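Local coordinates for Poly(A) RNA polymerase protein 2 (Saccharomyces cerevisiae, PDB 3NYB) that probably adds poly(A) tails to RNA as the nucleotidyltransferase subunit of the TRAMP complex, which works in RNA surveillance, at residues S77-V83 against I132-F138; N107-V112 against K124-P128; E145-L149 against Q266-D270; F28-S33 against R161-I166. The protein carries 1 engineered substitution. All coordinates share one frame; numbering follows the deposited sequence.

How the contacts relate
Contacts 1 and 2 share the five-stranded mixed sheet of the palm: strands 79-83 and 132-137 pair in contact 1, and strand 121-127, the next in the sheet, carries contact 2. Their centres are about 11 Å apart and they touch, Phe-125 N meeting Ile-134 O at 2.9 Å, a probable hydrogen bond. Contact 4 ties the N-terminal helix 17-31 to helix 160-173, so the palm contacts fall between its two halves in sequence. Contact 3, with its centre about 24 Å from that of contact 4, ties helix 145-155, just after the sheet, to residues 266-270. The two interleave along the chain (28-33, 145-149, 161-166, 266-270) and hold later parts to earlier ones.

Contact 1: S77-V83 against I132-F138; sequences SDIDCVV and IHIAVSF. Engineered in segment 132-138: Ala-135 (natural residue Asp).
Ile-79 N donates to His-133 O and Ala-135 N returns a bond to Ile-79 O at 3.2 Å, opening a parallel ladder of five backbone hydrogen bonds. Next, Cys-81 N reaches Ala-135 O at 2.8 Å, nearly along the C=O axis. Ser-137 N to Cys-81 O and Val-83 N to Ser-137 O close the series. At the Ser-77 end a water bridges Ser-77 O and His-133 N; Ser-77 O also takes a bond from Tyr-68 OH. Asp-78 OD1 lies 3.3 Å from His-133 CB, with the carboxylate and the imidazole turned only 19° apart. The engineered Ala-135 puts its CB 4.1 Å from Asp-78 CB and 4.0 Å from Asp-80 OD1. On the opposite face of the sheet Val-83 CG2 meets Val-136 CG1 at 3.6 Å. Phe-138, its CG anti to the carbonyl carbon (chi1 -59°), lies alongside Val-83, CD1 being 3.6 Å from Val-83 CB. Shortening Phe-138 to alanine removes the ring that lies along Val-83 CB and CG1, and is likely to leave that side less well covered. An Asp-Ile-Asp pattern beside a third position on the neighbouring strand, Asp in the natural sequence, matches the acidic layout of the polymerase-beta-like nucleotidyltransferase palm, consistent with this being the active-site sheet.

Contact 2: N107-V112 against K124-P128; sequences NLATEV and KFVEP
Ala-109 and Leu-108 press on the Phe-125 side chain, and here the contact is close. Ala-109 CB lies 3.5 Å from Phe-125 CD1, while Leu-108 O is 3.3 Å from CE1 of the same ring. A chi1 of 67°, with CG between the backbone N and the carbonyl carbon, directs the ring at these two residues. Leu-108 O also receives a CA-H...O contact from Glu-127 and has Pro-128 CD nearby at 3.4 Å. Ala-109 CA makes a straighter one to Val-126 O, with an angle of 170° at the hydrogen. On the exposed side, around Asn-107, Thr-110 and Glu-111, contact is sparser and water takes the place of direct polar bonds. One water donates to Asn-107 O and to Glu-127 OE1, at 2.8 Å from the latter; that carboxylate is further held by His-129 N and Ser-130 OG. A second water gives a proton to Glu-111 O and accepts one from Val-126 N at 3.3 Å, with Thr-110 OG1 also bonded to it. Asn-107 itself, at positive phi, ends helix 92-105 in a Schellman motif, and the loop then runs on to strand 113-116. Leu-103 of that helix touches both Ala-109 and Phe-125. Ile-49 of helix 36-54 and Ile-134 of the adjacent strand 132-137 also touch Phe-125, while Leu-108 rests on Thr-48 and Ala-52.

Contact 3: E145-L149 against Q266-D270; sequences EAAKL and QDPGD
The Gly-269 backbone, CA and N, lies over one side of the Glu-145 carboxylate, although the modelled approach is too close to be relied on. Glu-145 OE2 and Asp-267 OD1 stand 4.2 Å apart, two like-charged groups on neighbouring elements. The Asp-267 carboxylate is met from above its plane: Gly-269 N donates to OD1 at 3.3 Å, 58° out of the plane, while OD2 is bonded to Asn-273 ND2. The Gly-269 N to Asp-267 OD1 bond, side chain to the backbone two residues on, makes an Asx turn, laid over a type I beta turn from Asp-267 to Asp-270 in which Asp-270 N reaches Asp-267 O. The turn, in the part of the chain resembling Cid1 polymerases, packs against the opening turn of helix 145-155, which follows the palm sheet. A chi1 of 64° and a bend at chi2 turn the Glu-145 chain toward these residues and lay its CG against Pro-268 CB at 3.4 Å. Cutting Glu-145 back to alanine is likely to strip the methylene cover from one side of the Pro-268 ring. That ring supplies the apolar part: Pro-268 CB lies 3.5 Å from Leu-149 CD1, the two side chains crossing at a slant, and Pro-268 CG is 4.3 Å from Ala-146 CB. Phe-187 of helix 186-198 touches both Ala-146 and Pro-268, and one turn along the helix Leu-149 N bonds to Glu-145 O at 3.0 Å.

Contact 4: F28-S33 against R161-I166; sequences FVAYIS and RELVLI
Val-29 and Ile-32 pack against Leu-165 in a contact that joins the C-terminal end of helix 17-31 and the residues just after it to helix 160-173. The apolar contacts gather on the Leu-165 tip: its CD1 is 3.6 Å from Ile-32 CD1 and 3.8 Å from Val-29 CG1. The Ile-32 and Leu-165 side chains run antiparallel alongside each other, whereas Val-29 meets Leu-165 at about a right angle. Next to this cluster, Ile-166 CD1 comes to 3.7 Å from Phe-28 CD2. Ile-32 CG2 lies over one face of that ring, which also meets Trp-5 edge-to-face. Polar contact comes from Arg-161. With CG anti to the backbone N (chi1 174°) and its chain extended to NE, it carries the guanidinium across to the loop after helix 17-31. NE is bonded to Asp-71 O. NH2 donates to Ser-33 OG at the edge of the guanidinium, but that hydroxyl is crowded in the model and its position is doubtful. Val-29 CG1 comes obliquely to within 3.5 Å of Arg-161 NH1, and Leu-165 CD1 stands over one face, off-centre near its border, 3.7 Å above the guanidinium plane of Arg-161.

Contact 1: S77-V83 against I132-F138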
loop_
_atom_site.group_PDB
_atom_site.type_symbol
_atom_site.label_atom_id
_atom_site.label_comp_id
_atom_site.label_asym_id
_atom_site.label_seq_id
_atom_site.Cartn_x
_atom_site.Cartn_y
_atom_site.Cartn_z
ATOM N N SER A 77 11.816 -3.371 8.338
ATOM C CA SER A 77 10.577 -3.312 9.120
ATOM C C SER A 77 10.517 -4.452 10.128
ATOM O O SER A 77 11.144 -5.497 9.916
ATOM C CB SER A 77 9.338 -3.339 8.219
ATOM O OG SER A 77 9.185 -4.587 7.573
ATOM N N ASP A 78 9.779 -4.242 11.222
ATOM C CA ASP A 78 9.586 -5.274 12.246
ATOM C C ASP A 78 8.943 -6.486 11.618
ATOM O O ASP A 78 7.987 -6.362 10.838
ATOM C CB ASP A 78 8.622 -4.826 13.349
ATOM C CG ASP A 78 9.061 -3.581 14.061
ATOM O OD1 ASP A 78 10.239 -3.190 13.940
ATOM O OD2 ASP A 78 8.201 -2.993 14.755
ATOM N N ILE A 79 9.439 -7.663 11.980
ATOM C CA ILE A 79 8.742 -8.872 11.599
ATOM C C ILE A 79 7.897 -9.321 12.782
ATOM O O ILE A 79 8.395 -9.456 13.902
ATOM C CB ILE A 79 9.695 -9.962 11.035
ATOM C CG1 ILE A 79 9.927 -11.096 12.004
ATOM C CG2 ILE A 79 11.048 -9.370 10.661
ATOM C CD1 ILE A 79 11.208 -11.822 11.653
ATOM N N ASP A 80 6.603 -9.507 12.526
ATOM C CA ASP A 80 5.630 -9.755 13.582
ATOM C C ASP A 80 5.522 -11.228 13.948
ATOM O O ASP A 80 5.359 -12.083 13.075
ATOM C CB ASP A 80 4.257 -9.228 13.156
ATOM C CG ASP A 80 4.332 -7.843 12.533
ATOM O OD1 ASP A 80 4.676 -6.882 13.258
ATOM O OD2 ASP A 80 4.053 -7.716 11.318
ATOM N N CYS A 81 5.595 -11.518 15.242
ATOM C CA CYS A 81 5.435 -12.881 15.733
ATOM C C CYS A 81 4.344 -12.988 16.784
ATOM O O CYS A 81 4.170 -12.078 17.593
ATOM C CB CYS A 81 6.750 -13.376 16.319
ATOM S SG CYS A 81 8.145 -13.010 15.257
ATOM N N VAL A 82 3.616 -14.107 16.760
ATOM C CA VAL A 82 2.656 -14.469 17.801
ATOM C C VAL A 82 3.236 -15.579 18.662
ATOM O O VAL A 82 3.824 -16.528 18.137
ATOM C CB VAL A 82 1.375 -15.076 17.213
ATOM C CG1 VAL A 82 0.151 -14.449 17.851
ATOM C CG2 VAL A 82 1.345 -14.933 15.707
ATOM N N VAL A 83 3.043 -15.486 19.973
ATOM C CA VAL A 83 3.404 -16.577 20.879
ATOM C C VAL A 83 2.148 -17.322 21.302
ATOM O O VAL A 83 1.140 -16.685 21.622
ATOM C CB VAL A 83 4.110 -16.054 22.118
ATOM C CG1 VAL A 83 4.388 -17.188 23.080
ATOM C CG2 VAL A 83 5.390 -15.390 21.719
ATOM N N ILE A 132 18.198 -7.606 13.464
ATOM C CA ILE A 132 16.823 -7.776 12.968
ATOM C C ILE A 132 15.771 -7.214 13.935
ATOM O O ILE A 132 15.877 -7.377 15.150
ATOM C CB ILE A 132 16.525 -9.280 12.672
ATOM C CG1 ILE A 132 17.374 -9.769 11.502
ATOM C CG2 ILE A 132 15.071 -9.506 12.343
ATOM C CD1 ILE A 132 17.046 -11.161 11.054
ATOM N N HIS A 133 14.756 -6.552 13.395
ATOM C CA HIS A 133 13.716 -5.954 14.219
ATOM C C HIS A 133 12.561 -6.913 14.421
ATOM O O HIS A 133 12.001 -7.420 13.452
ATOM C CB HIS A 133 13.205 -4.673 13.566
ATOM C CG HIS A 133 14.210 -3.575 13.556
ATOM N ND1 HIS A 133 14.174 -2.517 14.453
ATOM C CD2 HIS A 133 15.306 -3.363 12.787
ATOM C CE1 HIS A 133 15.188 -1.713 14.226
ATOM N NE2 HIS A 133 15.894 -2.205 13.213
ATOM N N ILE A 134 12.199 -7.142 15.677
ATOM C CA ILE A 134 11.107 -8.050 16.018
ATOM C C ILE A 134 10.010 -7.365 16.820
ATOM O O ILE A 134 10.287 -6.528 17.694
ATOM C CB ILE A 134 11.591 -9.239 16.874
ATOM C CG1 ILE A 134 12.368 -10.240 16.026
ATOM C CG2 ILE A 134 10.415 -9.934 17.541
ATOM C CD1 ILE A 134 13.811 -9.960 15.999
ATOM N N ALA A 135 8.765 -7.736 16.520
ATOM C CA ALA A 135 7.626 -7.366 17.350
ATOM C C ALA A 135 6.818 -8.601 17.754
ATOM O O ALA A 135 6.308 -9.322 16.899
ATOM C CB ALA A 135 6.747 -6.379 16.633
ATOM N N VAL A 136 6.697 -8.824 19.060
ATOM C CA VAL A 136 6.028 -10.007 19.586
ATOM C C VAL A 136 4.735 -9.685 20.309
ATOM O O VAL A 136 4.668 -8.720 21.062
ATOM C CB VAL A 136 6.924 -10.778 20.576
ATOM C CG1 VAL A 136 6.111 -11.841 21.273
ATOM C CG2 VAL A 136 8.109 -11.394 19.854
ATOM N N SER A 137 3.721 -10.520 20.091
ATOM C CA SER A 137 2.440 -10.393 20.762
ATOM C C SER A 137 1.846 -11.792 20.935
ATOM O O SER A 137 2.289 -12.730 20.274
ATOM C CB SER A 137 1.511 -9.551 19.904
ATOM O OG SER A 137 1.179 -10.257 18.722
ATOM N N PHE A 138 0.841 -11.934 21.803
ATOM C CA PHE A 138 0.190 -13.230 22.025
ATOM C C PHE A 138 -1.087 -13.365 21.214
ATOM O O PHE A 138 -1.939 -14.191 21.516
ATOM C CB PHE A 138 -0.115 -13.460 23.509
ATOM C CG PHE A 138 1.101 -13.418 24.395
ATOM C CD1 PHE A 138 1.915 -14.531 24.533
ATOM C CD2 PHE A 138 1.427 -12.267 25.091
ATOM C CE1 PHE A 138 3.035 -14.489 25.336
ATOM C CE2 PHE A 138 2.549 -12.222 25.896
ATOM C CZ PHE A 138 3.353 -13.329 26.015
HETATM O O HOH W 1 13.606 -6.637 10.318
HETATM O O HOH W 2 11.539 -3.137 16.435
#

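Contact 2: N107-V112 against K124-P128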
loop_
_atom_site.group_PDB
_atom_site.type_symbol
_atom_site.label_atom_id
_atom_site.label_comp_id
_atom_site.label_asym_id
_atom_site.label_seq_id
_atom_site.Cartn_x
_atom_site.Cartn_y
_atom_site.Cartn_z
ATOM N N ASN A 107 20.441 -11.393 26.368
ATOM C CA ASN A 107 21.068 -10.623 25.278
ATOM C C ASN A 107 20.475 -10.775 23.874
ATOM O O ASN A 107 21.197 -10.645 22.883
ATOM C CB ASN A 107 22.583 -10.887 25.220
ATOM C CG ASN A 107 23.357 -10.043 26.206
ATOM O OD1 ASN A 107 23.416 -8.819 26.080
ATOM N ND2 ASN A 107 23.966 -10.696 27.196
ATOM N N LEU A 108 19.174 -11.027 23.791
ATOM C CA LEU A 108 18.513 -11.111 22.497
ATOM C C LEU A 108 17.774 -9.818 22.210
ATOM O O LEU A 108 17.101 -9.676 21.191
ATOM C CB LEU A 108 17.580 -12.318 22.434
ATOM C CG LEU A 108 18.352 -13.623 22.643
ATOM C CD1 LEU A 108 17.433 -14.825 22.757
ATOM C CD2 LEU A 108 19.363 -13.818 21.528
ATOM N N ALA A 109 17.926 -8.867 23.123
ATOM C CA ALA A 109 17.314 -7.560 22.982
ATOM C C ALA A 109 18.120 -6.529 23.754
ATOM O O ALA A 109 18.697 -6.839 24.798
ATOM C CB ALA A 109 15.886 -7.595 23.491
ATOM N N THR A 110 18.163 -5.302 23.234
ATOM C CA THR A 110 18.700 -4.175 23.996
ATOM C C THR A 110 17.542 -3.365 24.574
ATOM O O THR A 110 17.003 -3.716 25.624
ATOM C CB THR A 110 19.626 -3.275 23.151
ATOM O OG1 THR A 110 18.872 -2.640 22.110
ATOM C CG2 THR A 110 20.744 -4.101 22.530
ATOM N N GLU A 111 17.140 -2.298 23.894
ATOM C CA GLU A 111 15.977 -1.562 24.354
ATOM C C GLU A 111 14.709 -2.249 23.902
ATOM O O GLU A 111 14.504 -2.485 22.715
ATOM C CB GLU A 111 15.967 -0.118 23.870
ATOM C CG GLU A 111 14.570 0.486 23.898
ATOM C CD GLU A 111 14.585 1.989 24.048
ATOM O OE1 GLU A 111 15.066 2.476 25.097
ATOM O OE2 GLU A 111 14.107 2.681 23.120
ATOM N N VAL A 112 13.855 -2.552 24.867
ATOM C CA VAL A 112 12.588 -3.184 24.586
ATOM C C VAL A 112 11.448 -2.221 24.853
ATOM O O VAL A 112 11.337 -1.655 25.940
ATOM C CB VAL A 112 12.405 -4.427 25.455
ATOM C CG1 VAL A 112 11.176 -5.185 25.007
ATOM C CG2 VAL A 112 13.633 -5.305 25.359
ATOM N N LYS A 124 8.362 -4.617 21.139
ATOM C CA LYS A 124 9.268 -4.387 20.009
ATOM C C LYS A 124 10.707 -4.380 20.491
ATOM O O LYS A 124 10.994 -3.856 21.557
ATOM C CB LYS A 124 8.982 -3.043 19.343
ATOM C CG LYS A 124 7.571 -2.882 18.835
ATOM C CD LYS A 124 7.287 -1.419 18.523
ATOM C CE LYS A 124 8.189 -0.891 17.413
ATOM N NZ LYS A 124 7.868 0.520 17.047
ATOM N N PHE A 125 11.611 -4.951 19.702
ATOM C CA PHE A 125 13.028 -4.939 20.041
ATOM C C PHE A 125 13.915 -5.257 18.837
ATOM O O PHE A 125 13.429 -5.493 17.734
ATOM C CB PHE A 125 13.317 -5.911 21.193
ATOM C CG PHE A 125 13.122 -7.360 20.833
ATOM C CD1 PHE A 125 14.194 -8.140 20.420
ATOM C CD2 PHE A 125 11.861 -7.944 20.905
ATOM C CE1 PHE A 125 14.015 -9.483 20.086
ATOM C CE2 PHE A 125 11.668 -9.281 20.573
ATOM C CZ PHE A 125 12.746 -10.056 20.163
ATOM N N VAL A 126 15.222 -5.255 19.061
ATOM C CA VAL A 126 16.172 -5.633 18.024
ATOM C C VAL A 126 17.067 -6.752 18.531
ATOM O O VAL A 126 17.710 -6.611 19.569
ATOM C CB VAL A 126 17.052 -4.432 17.610
ATOM C CG1 VAL A 126 18.156 -4.877 16.677
ATOM C CG2 VAL A 126 16.209 -3.355 16.951
ATOM N N GLU A 127 17.107 -7.867 17.814
ATOM C CA GLU A 127 18.063 -8.912 18.152
ATOM C C GLU A 127 19.421 -8.413 17.696
ATOM O O GLU A 127 19.632 -8.163 16.505
ATOM C CB GLU A 127 17.714 -10.240 17.489
ATOM C CG GLU A 127 18.462 -11.442 18.074
ATOM C CD GLU A 127 19.872 -11.591 17.527
ATOM O OE1 GLU A 127 20.838 -11.442 18.307
ATOM O OE2 GLU A 127 20.019 -11.858 16.316
ATOM N N PRO A 128 20.337 -8.243 18.657
ATOM C CA PRO A 128 21.619 -7.540 18.523
ATOM C C PRO A 128 22.585 -8.199 17.544
ATOM O O PRO A 128 23.199 -7.513 16.736
ATOM C CB PRO A 128 22.197 -7.593 19.939
ATOM C CG PRO A 128 21.053 -7.966 20.835
ATOM C CD PRO A 128 20.144 -8.795 20.007
HETATM O O HOH W 3 22.356 -11.989 20.548
HETATM O O HOH W 4 16.355 -4.072 21.874
#

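Contact 3: E145-L149 against Q266-D270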
loop_
_atom_site.group_PDB
_atom_site.type_symbol
_atom_site.label_atom_id
_atom_site.label_comp_id
_atom_site.label_asym_id
_atom_site.label_seq_id
_atom_site.Cartn_x
_atom_site.Cartn_y
_atom_site.Cartn_z
ATOM N N GLU A 145 -10.361 -12.755 9.447
ATOM C CA GLU A 145 -10.962 -12.619 8.128
ATOM C C GLU A 145 -10.124 -11.686 7.254
ATOM O O GLU A 145 -9.963 -11.939 6.061
ATOM C CB GLU A 145 -12.394 -12.094 8.245
ATOM C CG GLU A 145 -12.466 -10.694 8.824
ATOM C CD GLU A 145 -12.055 -10.623 10.302
ATOM O OE1 GLU A 145 -12.194 -11.651 11.003
ATOM O OE2 GLU A 145 -11.605 -9.542 10.767
ATOM N N ALA A 146 -9.586 -10.615 7.838
ATOM C CA ALA A 146 -8.726 -9.705 7.073
ATOM C C ALA A 146 -7.539 -10.448 6.496
ATOM O O ALA A 146 -7.212 -10.302 5.316
ATOM C CB ALA A 146 -8.221 -8.556 7.923
ATOM N N ALA A 147 -6.879 -11.230 7.342
ATOM C CA ALA A 147 -5.691 -11.937 6.904
ATOM C C ALA A 147 -6.011 -12.811 5.699
ATOM O O ALA A 147 -5.258 -12.832 4.722
ATOM C CB ALA A 147 -5.120 -12.766 8.035
ATOM N N LYS A 148 -7.139 -13.520 5.762
ATOM C CA LYS A 148 -7.514 -14.440 4.692
ATOM C C LYS A 148 -7.810 -13.696 3.388
ATOM O O LYS A 148 -7.417 -14.136 2.305
ATOM C CB LYS A 148 -8.703 -15.314 5.109
ATOM C CG LYS A 148 -8.886 -16.576 4.259
ATOM C CD LYS A 148 -7.769 -17.602 4.490
ATOM C CE LYS A 148 -7.980 -18.882 3.671
ATOM N NZ LYS A 148 -9.061 -19.782 4.199
ATOM N N LEU A 149 -8.501 -12.565 3.490
ATOM C CA LEU A 149 -8.725 -11.723 2.323
ATOM C C LEU A 149 -7.401 -11.421 1.623
ATOM O O LEU A 149 -7.283 -11.574 0.403
ATOM C CB LEU A 149 -9.421 -10.425 2.722
ATOM C CG LEU A 149 -10.891 -10.573 3.127
ATOM C CD1 LEU A 149 -11.478 -9.223 3.506
ATOM C CD2 LEU A 149 -11.688 -11.207 2.002
ATOM N N GLN A 266 -14.781 -0.824 5.044
ATOM C CA GLN A 266 -15.568 -1.750 5.846
ATOM C C GLN A 266 -14.719 -2.846 6.478
ATOM O O GLN A 266 -14.030 -3.594 5.777
ATOM C CB GLN A 266 -16.676 -2.370 4.996
ATOM C CG GLN A 266 -17.772 -3.029 5.803
ATOM C CD GLN A 266 -19.051 -3.177 5.014
ATOM O OE1 GLN A 266 -19.065 -3.788 3.941
ATOM N NE2 GLN A 266 -20.141 -2.620 5.542
ATOM N N ASP A 267 -14.774 -2.936 7.805
ATOM C CA ASP A 267 -14.020 -3.946 8.540
ATOM C C ASP A 267 -14.496 -5.341 8.149
ATOM O O ASP A 267 -15.667 -5.668 8.328
ATOM C CB ASP A 267 -14.181 -3.734 10.047
ATOM C CG ASP A 267 -13.195 -4.547 10.863
ATOM O OD1 ASP A 267 -12.548 -5.451 10.287
ATOM O OD2 ASP A 267 -13.066 -4.278 12.081
ATOM N N PRO A 268 -13.589 -6.170 7.608
ATOM C CA PRO A 268 -13.963 -7.500 7.113
ATOM C C PRO A 268 -14.519 -8.422 8.184
ATOM O O PRO A 268 -15.206 -9.378 7.850
ATOM C CB PRO A 268 -12.638 -8.071 6.608
ATOM C CG PRO A 268 -11.810 -6.909 6.315
ATOM C CD PRO A 268 -12.174 -5.872 7.337
ATOM N N GLY A 269 -14.208 -8.157 9.448
ATOM C CA GLY A 269 -14.635 -9.022 10.533
ATOM C C GLY A 269 -15.797 -8.420 11.280
ATOM O O GLY A 269 -16.349 -9.008 12.207
ATOM N N ASP A 270 -16.167 -7.227 10.847
ATOM C CA ASP A 270 -17.236 -6.479 11.461
ATOM C C ASP A 270 -17.655 -5.422 10.453
ATOM O O ASP A 270 -17.016 -4.374 10.327
ATOM C CB ASP A 270 -16.752 -5.860 12.772
ATOM C CG ASP A 270 -17.769 -4.920 13.388
ATOM O OD1 ASP A 270 -18.387 -5.285 14.409
ATOM O OD2 ASP A 270 -17.932 -3.800 12.865
#

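Contact 4: F28-S33 against R161-I166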
loop_
_atom_site.group_PDB
_atom_site.type_symbol
_atom_site.label_atom_id
_atom_site.label_comp_id
_atom_site.label_asym_id
_atom_site.label_seq_id
_atom_site.Cartn_x
_atom_site.Cartn_y
_atom_site.Cartn_z
ATOM N N PHE A 28 13.277 -2.289 -8.515
ATOM C CA PHE A 28 13.154 -1.945 -7.108
ATOM C C PHE A 28 12.618 -3.110 -6.280
ATOM O O PHE A 28 13.224 -3.497 -5.281
ATOM C CB PHE A 28 12.238 -0.726 -6.926
ATOM C CG PHE A 28 12.016 -0.352 -5.484
ATOM C CD1 PHE A 28 12.958 0.387 -4.792
ATOM C CD2 PHE A 28 10.876 -0.752 -4.819
ATOM C CE1 PHE A 28 12.759 0.719 -3.472
ATOM C CE2 PHE A 28 10.673 -0.418 -3.496
ATOM C CZ PHE A 28 11.610 0.314 -2.824
ATOM N N VAL A 29 11.475 -3.651 -6.695
ATOM C CA VAL A 29 10.844 -4.767 -5.998
ATOM C C VAL A 29 11.788 -5.951 -5.847
ATOM O O VAL A 29 11.816 -6.597 -4.808
ATOM C CB VAL A 29 9.549 -5.242 -6.705
ATOM C CG1 VAL A 29 8.976 -6.495 -6.023
ATOM C CG2 VAL A 29 8.526 -4.136 -6.716
ATOM N N ALA A 30 12.559 -6.244 -6.883
ATOM C CA ALA A 30 13.492 -7.359 -6.792
ATOM C C ALA A 30 14.641 -6.988 -5.866
ATOM O O ALA A 30 15.118 -7.816 -5.081
ATOM C CB ALA A 30 14.008 -7.769 -8.177
ATOM N N TYR A 31 15.071 -5.733 -5.946
ATOM C CA TYR A 31 16.143 -5.266 -5.080
ATOM C C TYR A 31 15.752 -5.325 -3.589
ATOM O O TYR A 31 16.592 -5.616 -2.724
ATOM C CB TYR A 31 16.573 -3.857 -5.484
ATOM C CG TYR A 31 17.634 -3.277 -4.594
ATOM C CD1 TYR A 31 18.981 -3.575 -4.802
ATOM C CD2 TYR A 31 17.298 -2.444 -3.533
ATOM C CE1 TYR A 31 19.972 -3.045 -3.991
ATOM C CE2 TYR A 31 18.292 -1.909 -2.701
ATOM C CZ TYR A 31 19.621 -2.213 -2.947
ATOM O OH TYR A 31 20.600 -1.707 -2.136
ATOM N N ILE A 32 14.480 -5.054 -3.292
ATOM C CA ILE A 32 13.993 -5.069 -1.913
ATOM C C ILE A 32 13.543 -6.485 -1.531
ATOM O O ILE A 32 13.033 -6.723 -0.447
ATOM C CB ILE A 32 12.828 -4.081 -1.715
ATOM C CG1 ILE A 32 11.576 -4.581 -2.439
ATOM C CG2 ILE A 32 13.217 -2.694 -2.202
ATOM C CD1 ILE A 32 10.324 -3.801 -2.103
ATOM N N SER A 33 13.752 -7.432 -2.434
ATOM C CA SER A 33 13.297 -8.800 -2.212
ATOM C C SER A 33 14.479 -9.648 -1.682
ATOM O O SER A 33 15.632 -9.397 -2.030
ATOM C CB SER A 33 12.694 -9.379 -3.493
ATOM O OG SER A 33 11.544 -8.652 -3.889
ATOM N N ARG A 161 1.101 -7.176 -5.138
ATOM C CA ARG A 161 2.321 -7.063 -4.353
ATOM C C ARG A 161 3.208 -5.880 -4.782
ATOM O O ARG A 161 3.649 -5.092 -3.943
ATOM C CB ARG A 161 3.114 -8.377 -4.401
ATOM C CG ARG A 161 4.477 -8.297 -3.715
ATOM C CD ARG A 161 5.127 -9.653 -3.472
ATOM N NE ARG A 161 6.479 -9.497 -2.931
ATOM C CZ ARG A 161 7.591 -9.442 -3.660
ATOM N NH1 ARG A 161 7.549 -9.543 -4.977
ATOM N NH2 ARG A 161 8.761 -9.291 -3.065
ATOM N N GLU A 162 3.466 -5.755 -6.080
ATOM C CA GLU A 162 4.378 -4.727 -6.587
ATOM C C GLU A 162 3.891 -3.328 -6.268
ATOM O O GLU A 162 4.656 -2.494 -5.794
ATOM C CB GLU A 162 4.546 -4.841 -8.101
ATOM C CG GLU A 162 5.338 -6.044 -8.573
ATOM C CD GLU A 162 4.599 -7.353 -8.379
ATOM O OE1 GLU A 162 5.262 -8.405 -8.493
ATOM O OE2 GLU A 162 3.370 -7.335 -8.105
ATOM N N LEU A 163 2.619 -3.060 -6.545
ATOM C CA LEU A 163 2.092 -1.734 -6.282
ATOM C C LEU A 163 2.042 -1.456 -4.785
ATOM O O LEU A 163 2.325 -0.345 -4.347
ATOM C CB LEU A 163 0.729 -1.529 -6.945
ATOM C CG LEU A 163 0.826 -1.455 -8.468
ATOM C CD1 LEU A 163 -0.444 -0.887 -9.068
ATOM C CD2 LEU A 163 2.016 -0.606 -8.862
ATOM N N VAL A 164 1.711 -2.470 -3.995
ATOM C CA VAL A 164 1.690 -2.300 -2.547
ATOM C C VAL A 164 3.072 -1.930 -2.011
ATOM O O VAL A 164 3.208 -1.011 -1.194
ATOM C CB VAL A 164 1.150 -3.542 -1.833
ATOM C CG1 VAL A 164 1.367 -3.426 -0.346
ATOM C CG2 VAL A 164 -0.335 -3.708 -2.133
ATOM N N LEU A 165 4.105 -2.620 -2.486
ATOM C CA LEU A 165 5.454 -2.298 -2.040
ATOM C C LEU A 165 5.816 -0.846 -2.366
ATOM O O LEU A 165 6.321 -0.127 -1.517
ATOM C CB LEU A 165 6.470 -3.275 -2.618
ATOM C CG LEU A 165 6.382 -4.670 -1.997
ATOM C CD1 LEU A 165 7.324 -5.648 -2.706
ATOM C CD2 LEU A 165 6.667 -4.603 -0.502
ATOM N N ILE A 166 5.530 -0.410 -3.584
ATOM C CA ILE A 166 5.816 0.968 -3.972
ATOM C C ILE A 166 5.075 1.976 -3.101
ATOM O O ILE A 166 5.678 2.887 -2.532
ATOM C CB ILE A 166 5.448 1.221 -5.429
ATOM C CG1 ILE A 166 6.152 0.211 -6.327
ATOM C CG2 ILE A 166 5.845 2.620 -5.825
ATOM C CD1 ILE A 166 7.647 0.328 -6.305
#